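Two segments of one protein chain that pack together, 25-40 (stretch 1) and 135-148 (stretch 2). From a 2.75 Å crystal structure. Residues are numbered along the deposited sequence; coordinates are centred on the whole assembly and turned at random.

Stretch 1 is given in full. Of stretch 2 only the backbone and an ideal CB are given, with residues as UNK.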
# COMPACT_ATOMS: atom_id res chain seq x y z
N SER A 25 4.35 6.24 4.16
CA SER A 25 3.83 7.36 4.93
C SER A 25 2.35 7.53 4.63
O SER A 25 1.86 7.17 3.55
CB SER A 25 4.60 8.65 4.60
OG SER A 25 4.43 9.03 3.23
N MET A 26 1.66 8.10 5.60
CA MET A 26 0.24 8.34 5.50
C MET A 26 0.01 9.70 6.14
O MET A 26 0.24 9.89 7.34
CB MET A 26 -0.53 7.27 6.26
CG MET A 26 -1.99 7.18 5.86
SD MET A 26 -2.10 6.74 4.11
CE MET A 26 -2.63 8.24 3.44
N THR A 27 -0.44 10.64 5.32
CA THR A 27 -0.67 11.99 5.78
C THR A 27 -2.13 12.40 5.73
O THR A 27 -2.79 12.31 4.70
CB THR A 27 0.17 12.96 4.95
OG1 THR A 27 1.52 12.49 4.92
CG2 THR A 27 0.13 14.36 5.57
N ILE A 28 -2.61 12.85 6.87
CA ILE A 28 -3.97 13.30 7.00
C ILE A 28 -3.97 14.81 7.19
O ILE A 28 -3.44 15.32 8.19
CB ILE A 28 -4.66 12.67 8.24
CG1 ILE A 28 -4.66 11.16 8.14
CG2 ILE A 28 -6.07 13.19 8.36
CD1 ILE A 28 -3.42 10.50 8.73
N GLN A 29 -4.55 15.53 6.23
CA GLN A 29 -4.63 16.98 6.32
C GLN A 29 -5.78 17.29 7.27
O GLN A 29 -6.90 16.87 7.03
CB GLN A 29 -4.92 17.56 4.94
CG GLN A 29 -5.05 19.06 4.94
CD GLN A 29 -3.93 19.73 5.71
OE1 GLN A 29 -2.75 19.53 5.42
NE2 GLN A 29 -4.30 20.53 6.72
N LEU A 30 -5.52 18.02 8.35
CA LEU A 30 -6.60 18.32 9.28
C LEU A 30 -7.04 19.78 9.33
O LEU A 30 -6.40 20.67 8.75
CB LEU A 30 -6.22 17.87 10.69
CG LEU A 30 -5.81 16.40 10.81
CD1 LEU A 30 -5.34 16.09 12.22
CD2 LEU A 30 -7.00 15.53 10.44
N ARG A 31 -8.15 20.01 10.02
CA ARG A 31 -8.73 21.33 10.21
C ARG A 31 -9.40 21.37 11.57
O ARG A 31 -10.40 20.69 11.80
CB ARG A 31 -9.76 21.67 9.12
CG ARG A 31 -10.54 22.94 9.44
CD ARG A 31 -11.13 23.57 8.20
NE ARG A 31 -12.31 22.87 7.71
CZ ARG A 31 -12.61 22.72 6.43
NH1 ARG A 31 -11.80 23.22 5.50
NH2 ARG A 31 -13.72 22.08 6.07
N GLY A 32 -8.85 22.17 12.47
CA GLY A 32 -9.40 22.26 13.81
C GLY A 32 -8.29 22.27 14.84
O GLY A 32 -7.12 22.50 14.52
N VAL A 33 -8.65 22.01 16.09
CA VAL A 33 -7.69 22.02 17.19
C VAL A 33 -7.14 20.63 17.55
O VAL A 33 -7.87 19.76 18.03
CB VAL A 33 -8.31 22.67 18.44
CG1 VAL A 33 -7.29 22.72 19.58
CG2 VAL A 33 -8.79 24.07 18.10
N ILE A 34 -5.84 20.46 17.33
CA ILE A 34 -5.14 19.21 17.63
C ILE A 34 -4.63 19.23 19.07
O ILE A 34 -3.65 19.91 19.36
CB ILE A 34 -3.94 19.01 16.67
CG1 ILE A 34 -4.43 18.60 15.29
CG2 ILE A 34 -2.99 17.97 17.21
CD1 ILE A 34 -5.17 19.68 14.57
N ASP A 35 -5.29 18.50 19.95
CA ASP A 35 -4.88 18.44 21.36
C ASP A 35 -3.64 17.57 21.49
O ASP A 35 -3.70 16.45 21.99
CB ASP A 35 -6.04 17.89 22.21
CG ASP A 35 -5.63 17.57 23.64
OD1 ASP A 35 -6.53 17.30 24.47
OD2 ASP A 35 -4.42 17.57 23.95
N VAL A 36 -2.51 18.10 21.03
CA VAL A 36 -1.23 17.39 21.05
C VAL A 36 -0.99 16.46 22.25
O VAL A 36 -0.54 15.32 22.06
CB VAL A 36 -0.04 18.39 20.93
CG1 VAL A 36 1.29 17.63 20.93
CG2 VAL A 36 -0.17 19.21 19.65
N ASP A 37 -1.27 16.91 23.47
CA ASP A 37 -1.05 16.07 24.65
C ASP A 37 -1.79 14.74 24.55
O ASP A 37 -1.23 13.67 24.84
CB ASP A 37 -1.49 16.79 25.94
CG ASP A 37 -0.46 17.81 26.43
OD1 ASP A 37 0.72 17.73 25.99
OD2 ASP A 37 -0.82 18.67 27.27
N ALA A 38 -3.06 14.81 24.15
CA ALA A 38 -3.90 13.63 23.99
C ALA A 38 -3.41 12.77 22.83
O ALA A 38 -3.44 11.55 22.90
CB ALA A 38 -5.35 14.05 23.74
N LEU A 39 -2.98 13.43 21.76
CA LEU A 39 -2.48 12.74 20.57
C LEU A 39 -1.24 11.93 20.93
O LEU A 39 -1.09 10.79 20.50
CB LEU A 39 -2.16 13.76 19.47
CG LEU A 39 -1.76 13.34 18.06
CD1 LEU A 39 -0.26 13.18 17.94
CD2 LEU A 39 -2.50 12.08 17.68
N SER A 40 -0.36 12.51 21.74
CA SER A 40 0.85 11.82 22.13
C SER A 40 0.50 10.60 22.96
O SER A 40 1.18 9.58 22.89
CB SER A 40 1.75 12.75 22.92
OG SER A 40 3.06 12.20 23.07
N UNK A 135 -3.51 0.35 11.72
CA UNK A 135 -2.77 1.08 12.74
C UNK A 135 -3.22 2.54 12.73
O UNK A 135 -3.65 3.09 13.76
CB UNK A 135 -1.26 0.97 12.51
N UNK A 136 -3.14 3.16 11.56
CA UNK A 136 -3.55 4.54 11.35
C UNK A 136 -4.96 4.76 11.92
O UNK A 136 -5.26 5.79 12.51
CB UNK A 136 -3.51 4.89 9.86
N UNK A 137 -5.82 3.78 11.71
CA UNK A 137 -7.18 3.86 12.19
C UNK A 137 -7.20 3.71 13.73
O UNK A 137 -7.93 4.42 14.44
CB UNK A 137 -8.04 2.79 11.52
N UNK A 138 -6.37 2.82 14.24
CA UNK A 138 -6.28 2.63 15.68
C UNK A 138 -5.84 3.94 16.35
O UNK A 138 -6.44 4.38 17.34
CB UNK A 138 -5.31 1.50 16.01
N UNK A 139 -4.79 4.56 15.80
CA UNK A 139 -4.28 5.82 16.33
C UNK A 139 -5.41 6.84 16.53
O UNK A 139 -5.62 7.33 17.65
CB UNK A 139 -3.21 6.39 15.39
N UNK A 140 -6.13 7.16 15.46
CA UNK A 140 -7.23 8.11 15.55
C UNK A 140 -8.34 7.62 16.47
O UNK A 140 -9.07 8.42 17.07
CB UNK A 140 -7.80 8.39 14.16
N UNK A 141 -8.50 6.30 16.59
CA UNK A 141 -9.53 5.78 17.47
C UNK A 141 -9.13 6.09 18.90
O UNK A 141 -9.98 6.38 19.73
CB UNK A 141 -9.74 4.28 17.26
N UNK A 142 -7.84 6.05 19.18
CA UNK A 142 -7.36 6.32 20.53
C UNK A 142 -7.31 7.82 20.80
O UNK A 142 -7.49 8.26 21.93
CB UNK A 142 -5.98 5.70 20.74
N UNK A 143 -7.04 8.61 19.77
CA UNK A 143 -7.00 10.05 19.95
C UNK A 143 -8.39 10.52 20.36
O UNK A 143 -8.54 11.25 21.32
CB UNK A 143 -6.53 10.76 18.68
N UNK A 144 -9.40 10.09 19.61
CA UNK A 144 -10.78 10.44 19.91
C UNK A 144 -11.12 10.02 21.36
O UNK A 144 -11.78 10.76 22.08
CB UNK A 144 -11.73 9.77 18.91
N UNK A 145 -10.65 8.85 21.78
CA UNK A 145 -10.90 8.40 23.14
C UNK A 145 -10.01 9.16 24.11
O UNK A 145 -10.27 9.18 25.31
CB UNK A 145 -10.67 6.89 23.26
N UNK A 146 -8.95 9.77 23.59
CA UNK A 146 -8.02 10.52 24.41
C UNK A 146 -8.52 11.94 24.67
O UNK A 146 -8.28 12.51 25.74
CB UNK A 146 -6.64 10.56 23.74
N UNK A 147 -9.21 12.51 23.68
CA UNK A 147 -9.76 13.86 23.79
C UNK A 147 -11.14 13.78 24.44
O UNK A 147 -11.46 14.57 25.32
CB UNK A 147 -9.84 14.54 22.42
N UNK A 148 -11.94 12.81 24.00
CA UNK A 148 -13.27 12.63 24.56
C UNK A 148 -13.18 12.24 26.02
O UNK A 148 -13.88 12.79 26.87
CB UNK A 148 -14.05 11.57 23.77

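Positions 135 to 148 form one helix. Inside a helix, proline is disfavoured because it has no backbone N-H to donate and its ring crowds the turn before; otherwise the choice rests mainly on what stretch 1 offers. Position 135 has nothing of stretch 1 near its CB; the residue is Leu 135.

At 136 the CA-to-CB bond points toward the strand, and the ideal CB lies 4.9 Å from Met 26 CG. Only apolar groups wait there, so valine, isoleucine, leucine or methionine would suit. Val 136 uses both branches: CG2 is 4.2 Å from Met 26 CG, and CG1 is 4.3 Å from Ile 28 CD1.

Positions 137 and 138 are out of reach; they are Asp 137 and Glu 138.

At 139 CB points sideways, with no atom of stretch 1 within 5.5 Å. A side chain must extend to gain contact, and the Leu 39 methyls favour a flexible aliphatic one. Leu 139 brings CD1 to 4.3 Å from Leu 39 CD2.

Position 140 also points sideways, but a wide gap separates it from Ile 28 and Leu 30. A long apolar residue, aromatic or perhaps methionine, could bridge it. Phe 140 does so: CZ comes 3.5 Å from Ile 28 CG1, while Leu 30 CD2 meets the ring edge, 4.4 Å from CE2.

Stretch 1 leaves 141 and 142 unconstrained. Ser 141 makes no contact with stretch 1; Arg 142 turns its end away and forms a salt bridge, NH1 to OE2 of Glu 138, 2.8 Å.

At 143 the ideal CB is 4.4 Å from Leu 39 CD2, and beyond it lies the turn leading into helix 36-40, where the amide of Asp 35 offers a donor. Leucine or phenylalanine could fill the near space, but a long side chain ending in an acceptor would serve both needs. Tyr 143 lays its ring edge along the helix start, CD1 3.7 Å from Leu 39 CB, and its OH accepts a hydrogen bond from Asp 35 N at 2.9 Å.

Positions 144 and 145, again out of reach, are Thr 144 and Asp 145.

At 146 CB points toward helix 36-40 and is already 3.5 Å from Ala 38 O. Such close backbones favour a small residue, alanine, glycine or serine. Ala 146 sets its CB 3.7 Å from Ala 38 CB.

At 147 CB points sideways, 4.7 Å from Ala 38 CB and 4.8 Å from Asp 35 OD1, so a modest aliphatic or a threonine would fit. Val 147 places CG2 3.8 Å from Ala 38 CB and 3.9 Å from Asp 35 CB. Position 148, out of reach, is Thr 148.

Stretch 2 (135-148) LVDELFSRYTDAVT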
# COMPACT_ATOMS: atom_id res chain seq x y z
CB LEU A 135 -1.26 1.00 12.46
CG LEU A 135 -0.68 -0.41 12.57
CD1 LEU A 135 0.76 -0.44 12.07
CD2 LEU A 135 -0.78 -0.89 14.00
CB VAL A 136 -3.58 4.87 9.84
CG1 VAL A 136 -4.05 6.30 9.62
CG2 VAL A 136 -2.22 4.62 9.23
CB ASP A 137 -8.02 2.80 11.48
CG ASP A 137 -9.40 2.64 12.10
OD1 ASP A 137 -9.56 1.73 12.93
OD2 ASP A 137 -10.31 3.42 11.75
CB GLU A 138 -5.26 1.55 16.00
CG GLU A 138 -5.28 1.12 17.45
CD GLU A 138 -4.30 0.01 17.73
OE1 GLU A 138 -4.33 -1.02 16.99
OE2 GLU A 138 -3.51 0.17 18.70
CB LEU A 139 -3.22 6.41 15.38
CG LEU A 139 -2.75 7.84 15.70
CD1 LEU A 139 -1.87 7.84 16.95
CD2 LEU A 139 -1.98 8.39 14.52
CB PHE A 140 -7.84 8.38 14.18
CG PHE A 140 -7.05 9.31 13.31
CD1 PHE A 140 -5.96 8.86 12.58
CD2 PHE A 140 -7.49 10.62 13.11
CE1 PHE A 140 -5.32 9.68 11.63
CE2 PHE A 140 -6.86 11.47 12.16
CZ PHE A 140 -5.78 10.99 11.42
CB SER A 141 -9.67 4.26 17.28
OG SER A 141 -10.38 3.67 18.38
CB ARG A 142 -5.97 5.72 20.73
CG ARG A 142 -5.86 4.31 20.18
CD ARG A 142 -4.65 3.58 20.73
NE ARG A 142 -4.97 2.94 21.99
CZ ARG A 142 -4.91 1.64 22.19
NH1 ARG A 142 -4.52 0.82 21.22
NH2 ARG A 142 -5.27 1.14 23.38
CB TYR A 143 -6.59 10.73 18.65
CG TYR A 143 -6.67 12.23 18.74
CD1 TYR A 143 -5.79 12.96 19.54
CD2 TYR A 143 -7.64 12.93 18.02
CE1 TYR A 143 -5.87 14.35 19.62
CE2 TYR A 143 -7.73 14.31 18.10
CZ TYR A 143 -6.85 15.02 18.89
OH TYR A 143 -6.93 16.39 18.93
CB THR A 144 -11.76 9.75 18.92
OG1 THR A 144 -11.48 10.19 17.59
CG2 THR A 144 -13.20 10.09 19.26
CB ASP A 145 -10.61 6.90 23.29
CG ASP A 145 -11.60 6.03 22.53
OD1 ASP A 145 -12.82 6.31 22.60
OD2 ASP A 145 -11.15 5.06 21.88
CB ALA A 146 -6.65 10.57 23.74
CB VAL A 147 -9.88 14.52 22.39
CG1 VAL A 147 -10.74 15.78 22.46
CG2 VAL A 147 -8.50 14.86 21.85
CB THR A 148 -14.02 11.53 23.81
OG1 THR A 148 -14.31 11.98 22.48
CG2 THR A 148 -15.31 11.18 24.51
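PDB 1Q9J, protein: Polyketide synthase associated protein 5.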